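Long-range contacts in diaminopimelate decarboxylase (Methanocaldococcus jannaschii, PDB 1TUF), which catalyses the pyridoxal-phosphate-dependent decarboxylation of meso-diaminopimelate to L-lysine, the last step of lysine biosynthesis by this pathway: residues 86-91 with 107-112; 113-118 with 129-134; 138-143 with 197-202; 152-157 with 201-206. One frame throughout, in Å; residues are numbered along the deposited sequence.

Interaction 1. Residues 86-91 with 107-112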
# COMPACT_ATOMS: atom_id res chain seq x y z
N GLY A 86 -26.99 0.34 3.04
CA GLY A 86 -26.70 1.64 2.48
C GLY A 86 -25.21 1.74 2.18
O GLY A 86 -24.47 0.76 2.31
N ALA A 87 -24.74 2.92 1.80
CA ALA A 87 -23.32 3.02 1.50
C ALA A 87 -22.65 4.29 1.98
O ALA A 87 -23.17 5.40 1.81
CB ALA A 87 -23.10 2.84 -0.00
N ASP A 88 -21.48 4.12 2.59
CA ASP A 88 -20.69 5.25 3.06
C ASP A 88 -19.56 5.38 2.06
O ASP A 88 -18.58 4.62 2.10
CB ASP A 88 -20.14 5.00 4.46
CG ASP A 88 -18.93 5.87 4.78
OD1 ASP A 88 -18.90 7.05 4.35
OD2 ASP A 88 -18.02 5.39 5.48
N VAL A 89 -19.71 6.32 1.14
CA VAL A 89 -18.71 6.55 0.10
C VAL A 89 -17.84 7.72 0.46
O VAL A 89 -18.30 8.70 1.05
CB VAL A 89 -19.37 6.82 -1.26
CG1 VAL A 89 -20.25 5.66 -1.64
CG2 VAL A 89 -20.14 8.12 -1.22
N VAL A 90 -16.57 7.63 0.08
CA VAL A 90 -15.62 8.67 0.40
C VAL A 90 -14.87 9.24 -0.81
O VAL A 90 -13.84 9.89 -0.66
CB VAL A 90 -14.60 8.16 1.44
CG1 VAL A 90 -13.53 7.32 0.75
CG2 VAL A 90 -14.01 9.33 2.19
N SER A 91 -15.40 9.01 -2.02
CA SER A 91 -14.76 9.53 -3.23
C SER A 91 -15.66 9.35 -4.44
O SER A 91 -16.65 8.63 -4.39
CB SER A 91 -13.44 8.82 -3.51
OG SER A 91 -13.67 7.56 -4.12
N LYS A 107 -29.91 6.37 0.76
CA LYS A 107 -29.08 5.62 1.70
C LYS A 107 -27.59 5.77 1.41
O LYS A 107 -26.81 4.85 1.66
CB LYS A 107 -29.47 4.14 1.67
CG LYS A 107 -30.85 3.87 2.23
CD LYS A 107 -31.20 2.41 2.08
CE LYS A 107 -32.62 2.14 2.55
NZ LYS A 107 -33.06 0.78 2.14
N ILE A 108 -27.18 6.95 0.92
CA ILE A 108 -25.78 7.24 0.59
C ILE A 108 -25.21 8.51 1.23
O ILE A 108 -25.72 9.61 1.02
CB ILE A 108 -25.59 7.38 -0.95
CG1 ILE A 108 -25.92 6.06 -1.64
CG2 ILE A 108 -24.14 7.85 -1.24
CD1 ILE A 108 -25.96 6.11 -3.17
N VAL A 109 -24.15 8.35 2.01
CA VAL A 109 -23.50 9.49 2.63
C VAL A 109 -22.10 9.63 2.05
O VAL A 109 -21.42 8.63 1.80
CB VAL A 109 -23.42 9.32 4.17
CG1 VAL A 109 -24.82 9.46 4.76
CG2 VAL A 109 -22.83 7.97 4.52
N PHE A 110 -21.68 10.88 1.82
CA PHE A 110 -20.38 11.19 1.23
C PHE A 110 -19.43 11.85 2.23
O PHE A 110 -19.65 12.99 2.65
CB PHE A 110 -20.59 12.12 0.03
CG PHE A 110 -19.42 12.19 -0.91
CD1 PHE A 110 -18.12 11.92 -0.47
CD2 PHE A 110 -19.60 12.54 -2.24
CE1 PHE A 110 -17.04 12.00 -1.34
CE2 PHE A 110 -18.53 12.62 -3.12
CZ PHE A 110 -17.24 12.35 -2.66
N ASN A 111 -18.36 11.15 2.58
CA ASN A 111 -17.35 11.66 3.51
C ASN A 111 -16.08 12.04 2.75
O ASN A 111 -15.88 11.64 1.61
CB ASN A 111 -16.99 10.61 4.55
CG ASN A 111 -18.00 10.54 5.67
OD1 ASN A 111 -18.15 11.49 6.44
ND2 ASN A 111 -18.71 9.41 5.76
N GLY A 112 -15.20 12.79 3.41
CA GLY A 112 -13.97 13.19 2.77
C GLY A 112 -13.61 14.60 3.14
O GLY A 112 -14.47 15.48 3.19
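Val89 and Phe110 sit beside each other on two neighbouring parallel strands of the TIM barrel that binds the pyridoxal cofactor; with helix 92-100 between them, strands 86-89 and 108-110 form a beta-alpha-beta crossover. The strands run 9° apart. Val89 grips the adjoining strand with both its backbone N and O, reaching the residues on either side of Phe110: its N donates to Val109 O (2.9 Å), and its O accepts from Asn111 N. Its CG2 lies over the adjoining strand, 4.0 Å from Ile108 CG2 and 4.1 Å from Phe110 CG. A beta-branched side chain fits here, filling the layer between sheet and helix 92-100, where Val89 also meets Ala98.

Phe110 carries this apolar layer on to the start of helix 92-100. With CG trans to its own N (chi1 -163°), its ring comes in obliquely, CE1 3.5 Å from Ser91 N. Ser91 is the N-cap residue of helix 92-100, and its OG is also hydrogen-bonded to Asn396 O of the second subunit.

Asp88 and Val109 point to the other face, toward the barrel interior. There the buried carboxylate is met by Asn111, whose two-sided amide suits a polar network: Asn111 OD1 accepts from Asn132 ND2, while Asn111 ND2 serves both Asp88 and the cofactor-binding Glu290. Val90 CG2 presses to 3.0 Å from Asn111 O. The Asn111 ND2 to Asp88 OD1 bond is 2.8 Å long and lies within the amide plane; it meets the oxygen from above the carboxylate plane, the two groups standing 87° apart.

Interaction 2. Residues 113-118 with 129-134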
# COMPACT_ATOMS: atom_id res chain seq x y z
N ASN A 113 -12.33 14.83 3.41
CA ASN A 113 -11.85 16.15 3.78
C ASN A 113 -11.40 16.91 2.54
O ASN A 113 -11.01 18.07 2.63
CB ASN A 113 -10.67 16.04 4.71
CG ASN A 113 -9.49 15.36 4.05
OD1 ASN A 113 -9.49 14.13 3.85
ND2 ASN A 113 -8.48 16.15 3.69
N CYS A 114 -11.44 16.27 1.39
CA CYS A 114 -11.04 16.99 0.20
C CYS A 114 -11.92 16.65 -0.98
O CYS A 114 -11.47 16.05 -1.96
CB CYS A 114 -9.57 16.71 -0.15
SG CYS A 114 -8.91 17.85 -1.42
N LYS A 115 -13.18 17.05 -0.87
CA LYS A 115 -14.15 16.83 -1.93
C LYS A 115 -13.92 17.87 -3.02
O LYS A 115 -13.86 19.07 -2.76
CB LYS A 115 -15.58 16.95 -1.39
CG LYS A 115 -15.97 15.91 -0.34
CD LYS A 115 -17.47 15.95 -0.03
CE LYS A 115 -17.82 15.10 1.19
NZ LYS A 115 -17.20 15.64 2.45
N THR A 116 -13.79 17.38 -4.25
CA THR A 116 -13.55 18.21 -5.42
C THR A 116 -14.88 18.61 -6.06
O THR A 116 -15.88 17.92 -5.91
CB THR A 116 -12.74 17.45 -6.47
OG1 THR A 116 -13.51 16.33 -6.94
CG2 THR A 116 -11.44 16.94 -5.88
N LYS A 117 -14.89 19.72 -6.79
CA LYS A 117 -16.10 20.16 -7.45
C LYS A 117 -16.69 18.98 -8.25
O LYS A 117 -17.89 18.75 -8.22
CB LYS A 117 -15.80 21.33 -8.39
CG LYS A 117 -17.05 22.01 -8.95
CD LYS A 117 -16.68 23.21 -9.81
CE LYS A 117 -17.89 24.04 -10.19
NZ LYS A 117 -18.56 24.65 -9.00
N GLU A 118 -15.82 18.23 -8.93
CA GLU A 118 -16.22 17.07 -9.73
C GLU A 118 -17.02 16.08 -8.87
O GLU A 118 -18.08 15.61 -9.28
CB GLU A 118 -14.96 16.40 -10.31
CG GLU A 118 -15.18 15.04 -11.00
CD GLU A 118 -15.37 15.16 -12.51
OE1 GLU A 118 -15.79 14.15 -13.13
OE2 GLU A 118 -15.11 16.26 -13.06
N ARG A 129 -28.26 11.16 0.09
CA ARG A 129 -28.89 11.51 1.36
C ARG A 129 -28.19 12.69 1.99
O ARG A 129 -28.81 13.69 2.34
CB ARG A 129 -28.88 10.33 2.34
CG ARG A 129 -29.42 10.69 3.73
CD ARG A 129 -29.26 9.52 4.70
NE ARG A 129 -30.54 8.88 4.97
CZ ARG A 129 -31.49 9.41 5.72
NH1 ARG A 129 -31.29 10.59 6.30
NH2 ARG A 129 -32.64 8.77 5.90
N ALA A 130 -26.87 12.57 2.13
CA ALA A 130 -26.15 13.67 2.74
C ALA A 130 -24.67 13.77 2.41
O ALA A 130 -24.00 12.79 2.12
CB ALA A 130 -26.33 13.62 4.25
N PHE A 131 -24.19 15.00 2.47
CA PHE A 131 -22.78 15.31 2.25
C PHE A 131 -22.25 15.53 3.66
O PHE A 131 -22.60 16.52 4.32
CB PHE A 131 -22.64 16.61 1.43
CG PHE A 131 -22.34 16.39 -0.04
CD1 PHE A 131 -21.14 15.81 -0.45
CD2 PHE A 131 -23.26 16.79 -1.01
CE1 PHE A 131 -20.85 15.63 -1.80
CE2 PHE A 131 -22.97 16.61 -2.38
CZ PHE A 131 -21.76 16.03 -2.77
N ASN A 132 -21.45 14.61 4.17
CA ASN A 132 -20.91 14.83 5.50
C ASN A 132 -19.85 15.91 5.38
O ASN A 132 -18.66 15.62 5.26
CB ASN A 132 -20.31 13.54 6.07
CG ASN A 132 -21.37 12.54 6.47
OD1 ASN A 132 -22.54 12.90 6.65
ND2 ASN A 132 -20.97 11.27 6.63
N VAL A 133 -20.29 17.17 5.39
CA VAL A 133 -19.37 18.29 5.27
C VAL A 133 -18.25 18.18 6.30
O VAL A 133 -18.49 17.84 7.46
CB VAL A 133 -20.10 19.63 5.43
CG1 VAL A 133 -19.11 20.78 5.26
CG2 VAL A 133 -21.21 19.74 4.40
N ASP A 134 -17.04 18.48 5.86
CA ASP A 134 -15.85 18.38 6.70
C ASP A 134 -15.30 19.74 7.12
O ASP A 134 -14.70 19.87 8.19
CB ASP A 134 -14.78 17.60 5.91
CG ASP A 134 -13.53 17.31 6.72
OD1 ASP A 134 -12.62 18.17 6.75
OD2 ASP A 134 -13.47 16.22 7.33
O HOH W 1 -12.03 19.97 4.42
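Lys115 lays its aliphatic chain along the Phe131 ring, the two side chains passing in opposite directions, and this is the tight half of the contact. Lys115 CD approaches Phe131 CD1 obliquely at 3.7 Å, and CE follows at 3.8 Å from the same carbon. The chain is extended until its last torsion, where a bend (chi4 65°) brings the ammonium round to the strand. NZ then donates to Asn132 O at 3.2 Å, arriving well above the carbonyl plane. That carbonyl belongs to the centre of an inverse gamma turn. Lysine suits the place because its methylenes can pack on an aromatic ring while its charge is met at the end: NZ also bonds Gly112 O and forms a salt bridge with Glu138, which would favour the charged form in this buried setting.

The other half is looser, though still buried, and bridged by a water. Asn113 CB comes 3.5 Å from Asp134 OD1, but the polar link is indirect: the water donates to Asn113 O (2.8 Å) and to Asp134 OD1 (3.0 Å). The strongest partner of Asp134 is Lys310 of the second subunit, in a salt bridge at OD1; OD2 accepts from Gly181 N.

Strand 108-110, helix 117-125 and strand 130-133 form the next beta-alpha-beta unit, and the contact fastens the loop after one barrel strand to the C-terminal end of its neighbour, as expected at the mouth of a TIM barrel.

Interaction 3. Residues 138-143 with 197-202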
# COMPACT_ATOMS: atom_id res chain seq x y z
N GLU A 138 -15.56 23.49 2.26
CA GLU A 138 -16.33 22.49 1.54
C GLU A 138 -17.79 22.94 1.38
O GLU A 138 -18.38 22.78 0.31
CB GLU A 138 -16.28 21.15 2.28
CG GLU A 138 -16.87 19.99 1.50
CD GLU A 138 -17.05 18.73 2.33
OE1 GLU A 138 -16.17 18.42 3.16
OE2 GLU A 138 -18.07 18.03 2.14
N LEU A 139 -18.36 23.50 2.44
CA LEU A 139 -19.74 23.98 2.43
C LEU A 139 -19.93 25.06 1.37
O LEU A 139 -20.87 25.02 0.58
CB LEU A 139 -20.12 24.54 3.81
CG LEU A 139 -21.56 24.42 4.32
CD1 LEU A 139 -21.77 25.47 5.41
CD2 LEU A 139 -22.56 24.62 3.21
N ILE A 140 -19.02 26.03 1.37
CA ILE A 140 -19.07 27.12 0.41
C ILE A 140 -19.00 26.60 -1.02
O ILE A 140 -19.58 27.19 -1.93
CB ILE A 140 -17.89 28.08 0.61
CG1 ILE A 140 -18.04 28.79 1.96
CG2 ILE A 140 -17.81 29.04 -0.54
CD1 ILE A 140 -16.90 29.74 2.27
N LEU A 141 -18.27 25.50 -1.21
CA LEU A 141 -18.12 24.90 -2.54
C LEU A 141 -19.39 24.17 -2.93
O LEU A 141 -19.90 24.34 -4.04
CB LEU A 141 -16.95 23.90 -2.56
CG LEU A 141 -16.18 23.77 -3.87
CD1 LEU A 141 -15.41 22.46 -3.85
CD2 LEU A 141 -17.11 23.80 -5.06
N ILE A 142 -19.90 23.36 -2.01
CA ILE A 142 -21.13 22.61 -2.24
C ILE A 142 -22.28 23.57 -2.57
O ILE A 142 -22.97 23.40 -3.58
CB ILE A 142 -21.52 21.77 -1.02
CG1 ILE A 142 -20.42 20.75 -0.73
CG2 ILE A 142 -22.85 21.09 -1.26
CD1 ILE A 142 -20.67 19.93 0.51
N ASN A 143 -22.46 24.58 -1.73
CA ASN A 143 -23.52 25.55 -1.93
C ASN A 143 -23.37 26.26 -3.28
O ASN A 143 -24.33 26.34 -4.05
CB ASN A 143 -23.52 26.57 -0.79
CG ASN A 143 -24.64 27.58 -0.91
OD1 ASN A 143 -24.42 28.75 -1.26
ND2 ASN A 143 -25.86 27.13 -0.62
N LEU A 197 -27.38 27.20 7.23
CA LEU A 197 -28.79 27.56 7.35
C LEU A 197 -29.15 28.83 6.58
O LEU A 197 -30.30 29.01 6.19
CB LEU A 197 -29.17 27.73 8.81
CG LEU A 197 -29.20 26.40 9.57
CD1 LEU A 197 -29.55 26.63 11.03
CD2 LEU A 197 -30.21 25.48 8.90
N GLU A 198 -28.17 29.70 6.36
CA GLU A 198 -28.43 30.94 5.64
C GLU A 198 -28.17 30.82 4.14
O GLU A 198 -28.36 31.79 3.39
CB GLU A 198 -27.59 32.08 6.21
CG GLU A 198 -27.94 32.46 7.65
CD GLU A 198 -29.42 32.77 7.81
OE1 GLU A 198 -29.93 33.69 7.12
OE2 GLU A 198 -30.08 32.08 8.63
N MET A 199 -27.73 29.65 3.69
CA MET A 199 -27.47 29.44 2.27
C MET A 199 -28.72 28.91 1.61
O MET A 199 -29.46 28.12 2.20
CB MET A 199 -26.30 28.46 2.07
CG MET A 199 -24.99 28.96 2.65
SD MET A 199 -23.64 27.77 2.61
CE MET A 199 -22.29 28.82 2.09
N GLU A 200 -28.96 29.34 0.37
CA GLU A 200 -30.15 28.93 -0.37
C GLU A 200 -30.06 27.62 -1.14
O GLU A 200 -31.07 27.17 -1.66
CB GLU A 200 -30.55 30.04 -1.35
CG GLU A 200 -30.97 31.34 -0.70
CD GLU A 200 -31.49 32.33 -1.72
OE1 GLU A 200 -32.52 32.03 -2.37
OE2 GLU A 200 -30.87 33.41 -1.87
N TYR A 201 -28.89 27.01 -1.20
CA TYR A 201 -28.79 25.78 -1.98
C TYR A 201 -28.33 24.54 -1.23
O TYR A 201 -27.96 23.53 -1.83
CB TYR A 201 -27.91 26.04 -3.21
CG TYR A 201 -28.24 27.37 -3.87
CD1 TYR A 201 -27.59 28.54 -3.48
CD2 TYR A 201 -29.24 27.45 -4.84
CE1 TYR A 201 -27.93 29.77 -4.04
CE2 TYR A 201 -29.59 28.67 -5.41
CZ TYR A 201 -28.93 29.83 -5.01
OH TYR A 201 -29.27 31.05 -5.57
N VAL A 202 -28.38 24.62 0.10
CA VAL A 202 -27.99 23.50 0.94
C VAL A 202 -29.13 23.22 1.91
O VAL A 202 -29.86 24.13 2.32
CB VAL A 202 -26.70 23.80 1.72
CG1 VAL A 202 -25.55 23.99 0.75
CG2 VAL A 202 -26.89 25.05 2.57
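Met199 reaches from its loop into a notch on helix 136-149 made by Leu139 and Asn143. Its SD touches Leu139 CD2 at 3.4 Å and Asn143 CB at 3.6 Å, while the methyl CE continues to Ile140 CG1 at 4.3 Å. The chain runs straight as far as the sulfur and then bends (chi3 138°), which turns the methyl along the helix surface. Methionine is well chosen: long, unbranched and polarisable, it can follow an uneven groove.

Val202 fills the neighbouring part of the groove with one branch. Its CG1 lies 3.9 Å from Leu139 CD2 and 3.6 Å from Asn143 CB, with Ile142 CG2 at its margin. Tyr201 slants across Asn143, the ring and amide planes 51° apart, with Tyr201 CB 3.7 Å from Asn143 O; Glu200 CB covers the rim of one ring face.

Behind this first shell, the helix sets the spacing: Asn143 N bonds Leu139 O, so the two walls of the notch stand one turn apart. Leu139 rests in turn on Ala196 and Phe157, and Ile142 on Phe131 and Val133. On the loop side, Tyr201 is tied by its backbone to Ala153.

The loop from Met199 onward and the start of strand 202-208 are thus what packs on helix 136-149. Methionine, leucine and valine side chains supply an apolar core, set against a helix asparagine; no ionic pair joins the two segments.

Interaction 4. Residues 152-157 with 201-206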
# COMPACT_ATOMS: atom_id res chain seq x y z
N THR A 152 -30.51 21.47 -5.02
CA THR A 152 -30.24 21.65 -3.59
C THR A 152 -29.44 20.45 -3.10
O THR A 152 -29.77 19.32 -3.43
CB THR A 152 -31.55 21.73 -2.77
OG1 THR A 152 -32.43 22.69 -3.37
CG2 THR A 152 -31.26 22.14 -1.34
N ALA A 153 -28.39 20.69 -2.32
CA ALA A 153 -27.56 19.61 -1.80
C ALA A 153 -27.84 19.38 -0.32
O ALA A 153 -27.97 20.33 0.45
CB ALA A 153 -26.09 19.94 -1.99
N ASN A 154 -27.93 18.11 0.07
CA ASN A 154 -28.18 17.76 1.47
C ASN A 154 -26.84 17.71 2.20
O ASN A 154 -25.89 17.07 1.74
CB ASN A 154 -28.87 16.40 1.55
CG ASN A 154 -30.19 16.39 0.81
OD1 ASN A 154 -30.95 17.36 0.87
ND2 ASN A 154 -30.48 15.28 0.13
N VAL A 155 -26.75 18.38 3.34
CA VAL A 155 -25.49 18.40 4.07
C VAL A 155 -25.56 18.09 5.55
O VAL A 155 -26.34 18.69 6.29
CB VAL A 155 -24.79 19.76 3.90
CG1 VAL A 155 -24.52 20.02 2.42
CG2 VAL A 155 -25.65 20.86 4.47
N ALA A 156 -24.75 17.14 5.98
CA ALA A 156 -24.66 16.79 7.38
C ALA A 156 -23.36 17.46 7.79
O ALA A 156 -22.74 18.14 6.97
CB ALA A 156 -24.55 15.28 7.55
N PHE A 157 -22.94 17.29 9.03
CA PHE A 157 -21.71 17.92 9.47
C PHE A 157 -20.86 17.00 10.33
O PHE A 157 -21.30 16.48 11.36
CB PHE A 157 -22.01 19.22 10.21
CG PHE A 157 -22.61 20.27 9.33
CD1 PHE A 157 -23.95 20.19 8.94
CD2 PHE A 157 -21.83 21.30 8.82
CE1 PHE A 157 -24.49 21.11 8.04
CE2 PHE A 157 -22.36 22.23 7.93
CZ PHE A 157 -23.69 22.13 7.54
N TYR A 201 -28.89 27.01 -1.20
CA TYR A 201 -28.79 25.78 -1.98
C TYR A 201 -28.33 24.54 -1.23
O TYR A 201 -27.96 23.53 -1.83
CB TYR A 201 -27.91 26.04 -3.21
CG TYR A 201 -28.24 27.37 -3.87
CD1 TYR A 201 -27.59 28.54 -3.48
CD2 TYR A 201 -29.24 27.45 -4.84
CE1 TYR A 201 -27.93 29.77 -4.04
CE2 TYR A 201 -29.59 28.67 -5.41
CZ TYR A 201 -28.93 29.83 -5.01
OH TYR A 201 -29.27 31.05 -5.57
N VAL A 202 -28.38 24.62 0.10
CA VAL A 202 -27.99 23.50 0.94
C VAL A 202 -29.13 23.22 1.91
O VAL A 202 -29.86 24.13 2.32
CB VAL A 202 -26.70 23.80 1.72
CG1 VAL A 202 -25.55 23.99 0.75
CG2 VAL A 202 -26.89 25.05 2.57
N ASN A 203 -29.28 21.96 2.28
CA ASN A 203 -30.33 21.56 3.18
C ASN A 203 -29.71 20.78 4.33
O ASN A 203 -29.31 19.63 4.15
CB ASN A 203 -31.32 20.66 2.44
CG ASN A 203 -32.36 20.07 3.35
OD1 ASN A 203 -32.88 18.99 3.09
ND2 ASN A 203 -32.68 20.78 4.43
N VAL A 204 -29.61 21.40 5.50
CA VAL A 204 -29.02 20.74 6.66
C VAL A 204 -29.91 19.56 7.04
O VAL A 204 -31.11 19.71 7.19
CB VAL A 204 -28.91 21.70 7.84
CG1 VAL A 204 -28.00 22.86 7.48
CG2 VAL A 204 -30.29 22.22 8.21
N VAL A 205 -29.31 18.39 7.18
CA VAL A 205 -30.08 17.21 7.51
C VAL A 205 -29.55 16.42 8.70
O VAL A 205 -30.19 15.46 9.15
CB VAL A 205 -30.17 16.26 6.29
CG1 VAL A 205 -31.07 16.86 5.22
CG2 VAL A 205 -28.76 16.02 5.73
N GLY A 206 -28.39 16.80 9.22
CA GLY A 206 -27.86 16.08 10.36
C GLY A 206 -26.42 16.38 10.72
O GLY A 206 -25.83 17.33 10.21
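Val155 stands between two valines of the adjacent strand, its CG2 4.2 Å from Val202 CB and 4.3 Å from Val204 CG1. Phe157 extends this apolar row: with CG trans to its own carbonyl carbon (chi1 -66°), the ring turns back to Val204, Phe157 CE1 meeting Val204 CG1 at 4.0 Å. Branched residues pack well along such a row, and the aromatic ring closes it against Ile193 and Ala196 of helix 188-197.

Outward from this centre runs the parallel ladder. Val155 N donates to Asn203 O at 3.0 Å, and Val155 O accepts from Val205 N at 3.1 Å, each donor standing well above the carbonyl plane. Nearer the start, Ala153 N donates to Tyr201 O and Ala153 O accepts from Asn203 N. Near Gly206 the ladder becomes irregular: Phe157 N makes a weak bond to Gly206 O, which also lies at the edge of the Phe157 ring, before pairing resumes at His208. Gly206 adopts backbone angles at which a CB would collide with the preceding carbonyl.

On the reverse face Asn154 and Asn203 lie side by side, their amide planes 74° apart and their OD1 atoms 3.4 Å from each other, two acceptors without a bond; Asn154 ND2 is hydrogen-bonded to Ile128 O.

The strands cross at -39°, a strong twist, and with apolar groups facing the outer helices they form neighbouring staves of the parallel TIM barrel.

Following the chain, interaction 1 closes the loop through helix 92-100, and interaction 2 opens directly afterwards to close the one through helix 117-125, so these two stand in series. Strand 108-110 pairs with strand 130-133, which joins them side by side. Interactions 3 and 4 span longer excursions and cross: 138-143 opens first, 152-157 next, and they close in the same order on 197-206, sharing Tyr201 and Val202. Strand 130-133 also pairs with 153-160, carrying the sheet from interaction 2 to interaction 4. Glu138, from interaction 3, reaches back to Lys115. Together they tie neighbouring barrel strands to each other and to their outer helices.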